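Local coordinates for protein adenosine deaminase 1 (Arthrobacter aurescens, PDB 3RYS) that probably catalyses the zinc-dependent hydrolytic deamination of adenine to hypoxanthine, a step of purine salvage and nitrogen catabolism, at residues R84-L87 and E88-A92; S279-P282 and A283-G287; L20-E23 and G24-Q27; S318-D322 and A323-V327. One frame throughout, in Å; residues are numbered along the deposited sequence.

Interaction 1 (R84-L87 and E88-A92); sequences RAYL and ERAAA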
loop_
_atom_site.group_PDB
_atom_site.type_symbol
_atom_site.label_atom_id
_atom_site.label_comp_id
_atom_site.label_asym_id
_atom_site.label_seq_id
_atom_site.Cartn_x
_atom_site.Cartn_y
_atom_site.Cartn_z
ATOM N N ARG A 84 -3.902 -14.586 1.758
ATOM C CA ARG A 84 -5.043 -15.121 1.028
ATOM C C ARG A 84 -6.338 -14.432 1.417
ATOM O O ARG A 84 -7.237 -14.281 0.594
ATOM C CB ARG A 84 -5.155 -16.637 1.231
ATOM C CG ARG A 84 -4.279 -17.423 0.273
ATOM C CD ARG A 84 -4.144 -18.897 0.631
ATOM N NE ARG A 84 -3.322 -19.575 -0.369
ATOM C CZ ARG A 84 -2.701 -20.736 -0.181
ATOM N NH1 ARG A 84 -2.802 -21.369 0.980
ATOM N NH2 ARG A 84 -1.974 -21.262 -1.162
ATOM N N ALA A 85 -6.428 -14.012 2.672
ATOM C CA ALA A 85 -7.629 -13.353 3.162
ATOM C C ALA A 85 -7.772 -11.994 2.496
ATOM O O ALA A 85 -8.881 -11.520 2.268
ATOM C CB ALA A 85 -7.584 -13.212 4.681
ATOM N N TYR A 86 -6.639 -11.369 2.192
ATOM C CA TYR A 86 -6.648 -10.102 1.479
ATOM C C TYR A 86 -6.945 -10.312 -0.002
ATOM O O TYR A 86 -7.799 -9.636 -0.566
ATOM C CB TYR A 86 -5.317 -9.356 1.630
ATOM C CG TYR A 86 -5.120 -8.341 0.527
ATOM C CD1 TYR A 86 -5.831 -7.148 0.523
ATOM C CD2 TYR A 86 -4.259 -8.595 -0.530
ATOM C CE1 TYR A 86 -5.677 -6.230 -0.494
ATOM C CE2 TYR A 86 -4.096 -7.686 -1.547
ATOM C CZ TYR A 86 -4.807 -6.501 -1.528
ATOM O OH TYR A 86 -4.643 -5.591 -2.550
ATOM N N LEU A 87 -6.227 -11.236 -0.631
ATOM C CA LEU A 87 -6.408 -11.492 -2.056
ATOM C C LEU A 87 -7.866 -11.828 -2.362
ATOM O O LEU A 87 -8.414 -11.403 -3.378
ATOM C CB LEU A 87 -5.479 -12.615 -2.530
ATOM C CG LEU A 87 -3.978 -12.306 -2.536
ATOM C CD1 LEU A 87 -3.147 -13.571 -2.720
ATOM C CD2 LEU A 87 -3.646 -11.287 -3.606
ATOM N N GLU A 88 -8.488 -12.584 -1.464
ATOM C CA GLU A 88 -9.888 -12.965 -1.604
ATOM C C GLU A 88 -10.803 -11.736 -1.539
ATOM O O GLU A 88 -11.665 -11.539 -2.403
ATOM C CB GLU A 88 -10.265 -13.984 -0.522
ATOM C CG GLU A 88 -11.723 -14.424 -0.545
ATOM C CD GLU A 88 -12.119 -15.232 0.684
ATOM O OE1 GLU A 88 -11.226 -15.575 1.490
ATOM O OE2 GLU A 88 -13.324 -15.524 0.843
ATOM N N ARG A 89 -10.603 -10.906 -0.521
ATOM C CA ARG A 89 -11.412 -9.699 -0.348
ATOM C C ARG A 89 -11.116 -8.649 -1.424
ATOM O O ARG A 89 -12.026 -7.999 -1.941
ATOM C CB ARG A 89 -11.222 -9.116 1.055
ATOM C CG ARG A 89 -11.957 -7.808 1.288
ATOM C CD ARG A 89 -13.467 -7.935 1.075
ATOM N NE ARG A 89 -14.140 -6.654 1.287
ATOM C CZ ARG A 89 -14.181 -5.674 0.386
ATOM N NH1 ARG A 89 -13.596 -5.830 -0.796
ATOM N NH2 ARG A 89 -14.807 -4.537 0.661
ATOM N N ALA A 90 -9.842 -8.505 -1.772
ATOM C CA ALA A 90 -9.440 -7.580 -2.822
ATOM C C ALA A 90 -10.115 -7.924 -4.146
ATOM O O ALA A 90 -10.644 -7.046 -4.827
ATOM C CB ALA A 90 -7.924 -7.572 -2.981
ATOM N N ALA A 91 -10.097 -9.202 -4.508
ATOM C CA ALA A 91 -10.702 -9.644 -5.759
ATOM C C ALA A 91 -12.182 -9.269 -5.817
ATOM O O ALA A 91 -12.644 -8.676 -6.794
ATOM C CB ALA A 91 -10.519 -11.149 -5.942
ATOM N N ALA A 92 -12.913 -9.608 -4.758
ATOM C CA ALA A 92 -14.332 -9.291 -4.656
ATOM C C ALA A 92 -14.605 -7.799 -4.798
ATOM O O ALA A 92 -15.713 -7.396 -5.137
ATOM C CB ALA A 92 -14.888 -9.795 -3.334
#
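Tyr86 and Ala90 make the apolar part of this local contact, one turn apart on helix 76-92. Ala90 CB sits over one face of the Tyr86 ring, 3.9 Å from the ring centroid and 24° off its normal, which meets the geometry of a CH-pi contact. It lies off-centre, closest to Tyr86 CE1 and CZ, each at 3.6 Å. The ring is laid along the helix because Tyr86 CG is turned opposite its own backbone N (chi1 159°).

The backbone supplies the polar part. Glu88 N donates to Arg84 O at 2.9 Å, Ala90 N to Tyr86 O, and Ala91 N to Leu87 O at 3.0 Å; the bond from Arg89 N to Ala85 O is weak.

The polar ends are held elsewhere. Tyr86 OH hydrogen-bonds Glu17 OE1, and Arg89, bent at its second torsion, forms a salt bridge from NH1 to Asp290. Leu87 meanwhile packs on Leu125 and Phe132.

The i to i+4 pattern is that of a regular alpha helix, here an outer helix of a TIM barrel: Tyr86 and Ala90 face inward, against strand 95-102, while Glu88 stays at the surface.

Interaction 2 (S279-P282 and A283-G287); sequences SDDP and AYFGG. With ZN (zinc ion), chain C; ADE (adenine), chain D.
Asp281 and Tyr284 close a type I beta turn, with Pro282 (phi/psi -57°/-36°) and Ala283 at its corners and Tyr284 N donating to Asp281 O at 3.0 Å. Phe285 N adds a weak bond to the same oxygen, and Gly287 N returns to Pro282 O at 3.3 Å with the donor nitrogen in the carbonyl plane. This folded loop follows strand 275-277 of the TIM barrel and carries the zinc-binding aspartate of the adenosine deaminase family.

Among the side chains, Asp281 and Phe285 run side by side, pointing the same way. Their flat groups are almost perpendicular, carboxylate against ring at 83°, and Asp281 CB and OD2 both meet Phe285 CE2, the oxygen at 3.3 Å. The Phe285 ring also brings its edge to Ser279 O, which lies in the ring plane, and it meets the ring of Phe62 on helix 59-69, the planes inclined to each other. The Tyr284 ring meets Phe62 edge-to-face.

Asp280 and Asp281 divide the active-site work. Asp280 OD2 binds the zinc at 2.3 Å, alongside His19, His21 and His199, while its OD1 is hydrogen-bonded to Ser250 OG and lies close to adenine N6, itself a zinc ligand. Asp280 CG, turned opposite its own backbone N, carries the carboxylate toward the metal. The neighbouring Asp281 reaches the same Hoogsteen edge of the base: its OD2 stands 2.8 Å from adenine N7.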
loop_
_atom_site.group_PDB
_atom_site.type_symbol
_atom_site.label_atom_id
_atom_site.label_comp_id
_atom_site.label_asym_id
_atom_site.label_seq_id
_atom_site.Cartn_x
_atom_site.Cartn_y
_atom_site.Cartn_z
ATOM N N SER A 279 -6.044 1.502 -0.592
ATOM C CA SER A 279 -6.608 1.353 0.751
ATOM C C SER A 279 -5.528 1.328 1.836
ATOM O O SER A 279 -5.827 1.502 3.021
ATOM C CB SER A 279 -7.528 0.126 0.843
ATOM O OG SER A 279 -6.817 -1.083 0.668
ATOM N N ASP A 280 -4.280 1.110 1.417
ATOM C CA ASP A 280 -3.114 1.238 2.294
ATOM C C ASP A 280 -3.059 0.177 3.398
ATOM O O ASP A 280 -2.332 -0.808 3.282
ATOM C CB ASP A 280 -3.048 2.653 2.891
ATOM C CG ASP A 280 -1.724 2.939 3.573
ATOM O OD1 ASP A 280 -1.660 3.889 4.379
ATOM O OD2 ASP A 280 -0.747 2.212 3.305
ATOM N N ASP A 281 -3.820 0.396 4.467
ATOM C CA ASP A 281 -3.934 -0.563 5.565
ATOM C C ASP A 281 -5.424 -0.827 5.838
ATOM O O ASP A 281 -6.004 -0.270 6.772
ATOM C CB ASP A 281 -3.233 -0.025 6.818
ATOM C CG ASP A 281 -1.765 0.337 6.570
ATOM O OD1 ASP A 281 -0.920 -0.578 6.639
ATOM O OD2 ASP A 281 -1.445 1.527 6.332
ATOM N N PRO A 282 -6.043 -1.689 5.016
ATOM C CA PRO A 282 -7.495 -1.900 4.913
ATOM C C PRO A 282 -8.197 -2.303 6.210
ATOM O O PRO A 282 -9.341 -1.906 6.425
ATOM C CB PRO A 282 -7.615 -3.048 3.905
ATOM C CG PRO A 282 -6.326 -3.086 3.194
ATOM C CD PRO A 282 -5.296 -2.618 4.153
ATOM N N ALA A 283 -7.541 -3.097 7.048
ATOM C CA ALA A 283 -8.188 -3.595 8.257
ATOM C C ALA A 283 -8.097 -2.591 9.407
ATOM O O ALA A 283 -8.665 -2.807 10.475
ATOM C CB ALA A 283 -7.606 -4.944 8.665
ATOM N N TYR A 284 -7.392 -1.488 9.175
ATOM C CA TYR A 284 -7.214 -0.462 10.197
ATOM C C TYR A 284 -7.987 0.829 9.902
ATOM O O TYR A 284 -8.291 1.602 10.815
ATOM C CB TYR A 284 -5.727 -0.139 10.373
ATOM C CG TYR A 284 -4.947 -1.226 11.064
ATOM C CD1 TYR A 284 -4.503 -2.339 10.362
ATOM C CD2 TYR A 284 -4.653 -1.141 12.417
ATOM C CE1 TYR A 284 -3.789 -3.343 10.991
ATOM C CE2 TYR A 284 -3.941 -2.136 13.054
ATOM C CZ TYR A 284 -3.511 -3.236 12.337
ATOM O OH TYR A 284 -2.797 -4.229 12.967
ATOM N N PHE A 285 -8.290 1.062 8.629
ATOM C CA PHE A 285 -8.908 2.316 8.225
ATOM C C PHE A 285 -10.342 2.100 7.743
ATOM O O PHE A 285 -10.946 2.982 7.129
ATOM C CB PHE A 285 -8.056 3.023 7.162
ATOM C CG PHE A 285 -6.619 3.212 7.566
ATOM C CD1 PHE A 285 -6.293 3.614 8.854
ATOM C CD2 PHE A 285 -5.593 2.996 6.659
ATOM C CE1 PHE A 285 -4.968 3.793 9.232
ATOM C CE2 PHE A 285 -4.263 3.173 7.029
ATOM C CZ PHE A 285 -3.951 3.570 8.318
ATOM N N GLY A 286 -10.871 0.913 8.032
ATOM C CA GLY A 286 -12.273 0.601 7.807
ATOM C C GLY A 286 -12.729 0.518 6.363
ATOM O O GLY A 286 -13.815 0.993 6.027
ATOM N N GLY A 287 -11.920 -0.090 5.502
ATOM C CA GLY A 287 -12.293 -0.207 4.106
ATOM C C GLY A 287 -11.180 -0.561 3.139
ATOM O O GLY A 287 -10.020 -0.176 3.314
HETATM ZN ZN ZN C . 1.312 3.206 3.479
HETATM N N9 ADE D . 3.369 1.511 7.538
HETATM C C8 ADE D . 2.202 0.915 7.139
HETATM N N7 ADE D . 1.354 1.728 6.545
HETATM C C5 ADE D . 2.015 2.948 6.561
HETATM C C6 ADE D . 1.656 4.228 6.085
HETATM N N6 ADE D . 0.488 4.481 5.483
HETATM N N1 ADE D . 2.544 5.234 6.255
HETATM C C2 ADE D . 3.710 4.970 6.862
HETATM N N3 ADE D . 4.163 3.812 7.351
HETATM C C4 ADE D . 3.258 2.834 7.167
HETATM O O HOH W 1 -8.773 2.256 3.482
#

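Interaction 3 (L20-E23 and G24-Q27); sequences LHIE and GTLQ. With ZN (zinc ion), chain C; ADE (adenine), chain D.
His21 and Gly24 are joined by the first of two successive backbone bonds: Gly24 N donates to His21 O at 2.9 Å. One residue on, Thr25 N donates to Ile22 O at 3.1 Å. Both link residue i to i+3, and both donors stand well above the carbonyl plane of their acceptor, 61° out of it for His21 O, as expected of overlapping type I turns with a short 3-10 segment. Thr25 also lays its CB and CG2 against Ile22 O.

Other polar groups here are satisfied by the neighbouring loops of the barrel mouth. His21 N bonds to Asp280 O, and Gly24 O accepts from Ala283 N, so the turn is tied at two points to the loop bearing Asp280, another zinc ligand. Glu23 has CG beside its backbone N (chi1 -59°) and bends again at the next bond, which delivers OE2 to the backbone N of Asp103.

The imidazole of His21 is spent on metal and substrate. NE2 binds the zinc at 2.3 Å, completing with His19 the His-X-His pair characteristic of this superfamily, and His199 and Asp280 supply the remaining protein ligands. One face of the same ring lies beneath adenine, whose N7 is 3.1 Å above the plane and displaced toward the rim.

In the fold, the loop follows strand 15-17: Leu20 and Ile22 pair through their backbones with Met101 of strand 95-102, Leu20 and Thr25 pack on Tyr86 of helix 76-92, and His21 and Glu23 touch Tyr66 of helix 59-69.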
loop_
_atom_site.group_PDB
_atom_site.type_symbol
_atom_site.label_atom_id
_atom_site.label_comp_id
_atom_site.label_asym_id
_atom_site.label_seq_id
_atom_site.Cartn_x
_atom_site.Cartn_y
_atom_site.Cartn_z
ATOM N N LEU A 20 -0.377 -0.934 -0.667
ATOM C CA LEU A 20 -1.055 -1.793 0.294
ATOM C C LEU A 20 -0.093 -2.627 1.122
ATOM O O LEU A 20 0.728 -3.368 0.580
ATOM C CB LEU A 20 -2.039 -2.719 -0.411
ATOM C CG LEU A 20 -2.644 -3.731 0.559
ATOM C CD1 LEU A 20 -4.154 -3.710 0.461
ATOM C CD2 LEU A 20 -2.078 -5.140 0.355
ATOM N N HIS A 21 -0.214 -2.511 2.440
ATOM C CA HIS A 21 0.613 -3.271 3.364
ATOM C C HIS A 21 -0.113 -4.533 3.807
ATOM O O HIS A 21 -1.215 -4.468 4.347
ATOM C CB HIS A 21 0.953 -2.413 4.574
ATOM C CG HIS A 21 1.551 -1.092 4.219
ATOM N ND1 HIS A 21 2.909 -0.859 4.245
ATOM C CD2 HIS A 21 0.978 0.068 3.823
ATOM C CE1 HIS A 21 3.146 0.389 3.885
ATOM N NE2 HIS A 21 1.992 0.972 3.621
ATOM N N ILE A 22 0.501 -5.685 3.572
ATOM C CA ILE A 22 -0.156 -6.946 3.877
ATOM C C ILE A 22 -0.486 -7.069 5.365
ATOM O O ILE A 22 -1.512 -7.637 5.733
ATOM C CB ILE A 22 0.660 -8.158 3.376
ATOM C CG1 ILE A 22 -0.261 -9.360 3.162
ATOM C CG2 ILE A 22 1.803 -8.481 4.325
ATOM C CD1 ILE A 22 -1.413 -9.078 2.220
ATOM N N GLU A 23 0.376 -6.510 6.212
ATOM C CA GLU A 23 0.163 -6.520 7.658
ATOM C C GLU A 23 -0.996 -5.613 8.069
ATOM O O GLU A 23 -1.566 -5.777 9.151
ATOM C CB GLU A 23 1.434 -6.084 8.394
ATOM C CG GLU A 23 2.662 -6.951 8.137
ATOM C CD GLU A 23 3.461 -6.513 6.917
ATOM O OE1 GLU A 23 2.877 -5.932 5.981
ATOM O OE2 GLU A 23 4.685 -6.754 6.893
ATOM N N GLY A 24 -1.327 -4.651 7.211
ATOM C CA GLY A 24 -2.419 -3.728 7.467
ATOM C C GLY A 24 -3.734 -4.321 7.009
ATOM O O GLY A 24 -4.796 -3.702 7.100
ATOM N N THR A 25 -3.636 -5.549 6.520
ATOM C CA THR A 25 -4.760 -6.330 6.036
ATOM C C THR A 25 -5.350 -7.216 7.141
ATOM O O THR A 25 -6.419 -7.819 6.981
ATOM C CB THR A 25 -4.278 -7.187 4.868
ATOM O OG1 THR A 25 -4.669 -6.563 3.641
ATOM C CG2 THR A 25 -4.836 -8.590 4.935
ATOM N N LEU A 26 -4.650 -7.258 8.269
ATOM C CA LEU A 26 -4.979 -8.136 9.385
ATOM C C LEU A 26 -6.236 -7.702 10.137
ATOM O O LEU A 26 -6.216 -6.746 10.910
ATOM C CB LEU A 26 -3.798 -8.200 10.351
ATOM C CG LEU A 26 -3.628 -9.488 11.147
ATOM C CD1 LEU A 26 -3.789 -10.684 10.229
ATOM C CD2 LEU A 26 -2.264 -9.498 11.822
ATOM N N GLN A 27 -7.324 -8.426 9.912
ATOM C CA GLN A 27 -8.605 -8.123 10.530
ATOM C C GLN A 27 -8.661 -8.694 11.956
ATOM O O GLN A 27 -8.088 -9.749 12.226
ATOM C CB GLN A 27 -9.727 -8.705 9.662
ATOM C CG GLN A 27 -11.018 -7.923 9.708
ATOM C CD GLN A 27 -10.883 -6.534 9.119
ATOM O OE1 GLN A 27 -10.510 -6.371 7.953
ATOM N NE2 GLN A 27 -11.201 -5.519 9.921
HETATM ZN ZN ZN C . 1.312 3.206 3.479
HETATM N N9 ADE D . 3.369 1.511 7.538
HETATM C C8 ADE D . 2.202 0.915 7.139
HETATM N N7 ADE D . 1.354 1.728 6.545
HETATM C C5 ADE D . 2.015 2.948 6.561
HETATM C C6 ADE D . 1.656 4.228 6.085
HETATM N N6 ADE D . 0.488 4.481 5.483
HETATM N N1 ADE D . 2.544 5.234 6.255
HETATM C C2 ADE D . 3.710 4.970 6.862
HETATM N N3 ADE D . 4.163 3.812 7.351
HETATM C C4 ADE D . 3.258 2.834 7.167
#

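Interaction 4 (S318-D322 and A323-V327); sequences SFASD and ARKAV
Lys325 folds back from the first turn of helix 322-339 along the chain that leads into it. Its CG is opposite the carbonyl carbon (chi1 -72°), and from there the chain runs fully extended, so that it lies over the backbone of 318-321. Its methylenes line up with successive groups on the way: CG against Ser321 O at 3.4 Å and CE against Ala320 O, also at 3.4 Å. Ser318 OG touches CE from the side while bonded itself to Ile315 O. At the tip, Lys325 NZ makes a weak hydrogen bond to Ser318 O, 3.1 Å away.

Asp322 crosses this lysine at an angle. Its OD1 is 4.2 Å from Lys325 NZ, beyond a salt bridge, though the opposite charges may still attract weakly.

Ser321 and Arg324 meet differently. The serine hydroxyl is held between its own backbone N and carbonyl carbon (chi1 71°), where OG accepts from Arg324 N at 2.8 Å with an N-H...O angle of 157°. Arg324 then heads away: its CG passes Ala320 CB, and its guanidinium reaches strand 95-102, where NH2 bonds to Arg96 O.

Behind these side chains the helix starts its regular bonding, Lys325 N to Ser321 O at 2.8 Å and Ala326 N to Asp322 O at 3.0 Å. The chemistry is that of an N-cap: a serine oxygen occupies an amide of the first turn, and Asp322, placed at the helix start, would probably interact favourably with the helix dipole.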
loop_
_atom_site.group_PDB
_atom_site.type_symbol
_atom_site.label_atom_id
_atom_site.label_comp_id
_atom_site.label_asym_id
_atom_site.label_seq_id
_atom_site.Cartn_x
_atom_site.Cartn_y
_atom_site.Cartn_z
ATOM N N SER A 318 1.189 0.659 -12.580
ATOM C CA SER A 318 1.661 -0.621 -12.056
ATOM C C SER A 318 2.938 -1.087 -12.760
ATOM O O SER A 318 3.302 -0.572 -13.821
ATOM C CB SER A 318 0.570 -1.693 -12.161
ATOM O OG SER A 318 0.300 -2.024 -13.511
ATOM N N PHE A 319 3.615 -2.053 -12.149
ATOM C CA PHE A 319 4.803 -2.657 -12.737
ATOM C C PHE A 319 4.435 -3.983 -13.395
ATOM O O PHE A 319 5.263 -4.881 -13.524
ATOM C CB PHE A 319 5.889 -2.874 -11.681
ATOM C CG PHE A 319 6.359 -1.608 -11.023
ATOM C CD1 PHE A 319 6.521 -0.445 -11.759
ATOM C CD2 PHE A 319 6.656 -1.581 -9.669
ATOM C CE1 PHE A 319 6.956 0.725 -11.151
ATOM C CE2 PHE A 319 7.097 -0.414 -9.062
ATOM C CZ PHE A 319 7.244 0.736 -9.805
ATOM N N ALA A 320 3.176 -4.098 -13.803
ATOM C CA ALA A 320 2.708 -5.276 -14.514
ATOM C C ALA A 320 3.149 -5.216 -15.975
ATOM O O ALA A 320 3.577 -4.164 -16.462
ATOM C CB ALA A 320 1.198 -5.386 -14.414
ATOM N N SER A 321 3.050 -6.349 -16.666
ATOM C CA SER A 321 3.413 -6.421 -18.076
ATOM C C SER A 321 2.494 -5.543 -18.920
ATOM O O SER A 321 1.323 -5.354 -18.590
ATOM C CB SER A 321 3.320 -7.861 -18.570
ATOM O OG SER A 321 1.966 -8.276 -18.661
ATOM N N ASP A 322 3.019 -5.011 -20.015
ATOM C CA ASP A 322 2.201 -4.194 -20.899
ATOM C C ASP A 322 0.988 -4.994 -21.376
ATOM O O ASP A 322 -0.074 -4.431 -21.655
ATOM C CB ASP A 322 3.030 -3.684 -22.079
ATOM C CG ASP A 322 4.125 -2.726 -21.647
ATOM O OD1 ASP A 322 3.867 -1.893 -20.750
ATOM O OD2 ASP A 322 5.243 -2.805 -22.197
ATOM N N ALA A 323 1.158 -6.311 -21.453
ATOM C CA ALA A 323 0.081 -7.215 -21.844
ATOM C C ALA A 323 -1.004 -7.262 -20.771
ATOM O O ALA A 323 -2.196 -7.174 -21.069
ATOM C CB ALA A 323 0.633 -8.613 -22.103
ATOM N N ARG A 324 -0.578 -7.404 -19.520
ATOM C CA ARG A 324 -1.497 -7.418 -18.392
ATOM C C ARG A 324 -2.209 -6.076 -18.254
ATOM O O ARG A 324 -3.378 -6.026 -17.876
ATOM C CB ARG A 324 -0.750 -7.752 -17.102
ATOM C CG ARG A 324 -1.638 -7.857 -15.879
ATOM C CD ARG A 324 -2.667 -8.956 -16.037
ATOM N NE ARG A 324 -3.485 -9.111 -14.836
ATOM C CZ ARG A 324 -4.388 -10.073 -14.670
ATOM N NH1 ARG A 324 -4.584 -10.962 -15.633
ATOM N NH2 ARG A 324 -5.091 -10.148 -13.544
ATOM N N LYS A 325 -1.501 -4.993 -18.563
ATOM C CA LYS A 325 -2.086 -3.659 -18.492
ATOM C C LYS A 325 -3.168 -3.496 -19.548
ATOM O O LYS A 325 -4.255 -2.982 -19.267
ATOM C CB LYS A 325 -1.013 -2.583 -18.680
ATOM C CG LYS A 325 -0.069 -2.429 -17.498
ATOM C CD LYS A 325 1.099 -1.513 -17.825
ATOM C CE LYS A 325 1.923 -1.219 -16.580
ATOM N NZ LYS A 325 3.178 -0.481 -16.890
ATOM N N ALA A 326 -2.861 -3.941 -20.763
ATOM C CA ALA A 326 -3.772 -3.789 -21.891
ATOM C C ALA A 326 -5.142 -4.406 -21.620
ATOM O O ALA A 326 -6.170 -3.744 -21.789
ATOM C CB ALA A 326 -3.160 -4.379 -23.153
ATOM N N VAL A 327 -5.157 -5.669 -21.202
ATOM C CA VAL A 327 -6.418 -6.356 -20.945
ATOM C C VAL A 327 -7.180 -5.723 -19.779
ATOM O O VAL A 327 -8.408 -5.643 -19.802
ATOM C CB VAL A 327 -6.227 -7.879 -20.708
ATOM C CG1 VAL A 327 -5.466 -8.508 -21.868
ATOM C CG2 VAL A 327 -5.518 -8.138 -19.390
#

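Interactions 2 and 3 are buried, both reach the zinc and adenine, and their loops bond to each other; their chemistry is metal coordination and tight turns at the barrel mouth. Interaction 1 is partly buried and lies on an outer helix, its inward side packed on interaction 3 through Tyr86 against Leu20 and Thr25, while the zinc remains about 12 Å from the tyrosine side chain. Interaction 4 is a surface contact with its centre about 25 Å from that of interaction 2, and depends on helix capping and a folded-back lysine. Interactions 1 and 4 nevertheless share strand 95-102 as a packing partner, which interaction 3 also meets; interactions 2 and 3 both touch helix 59-69 as well.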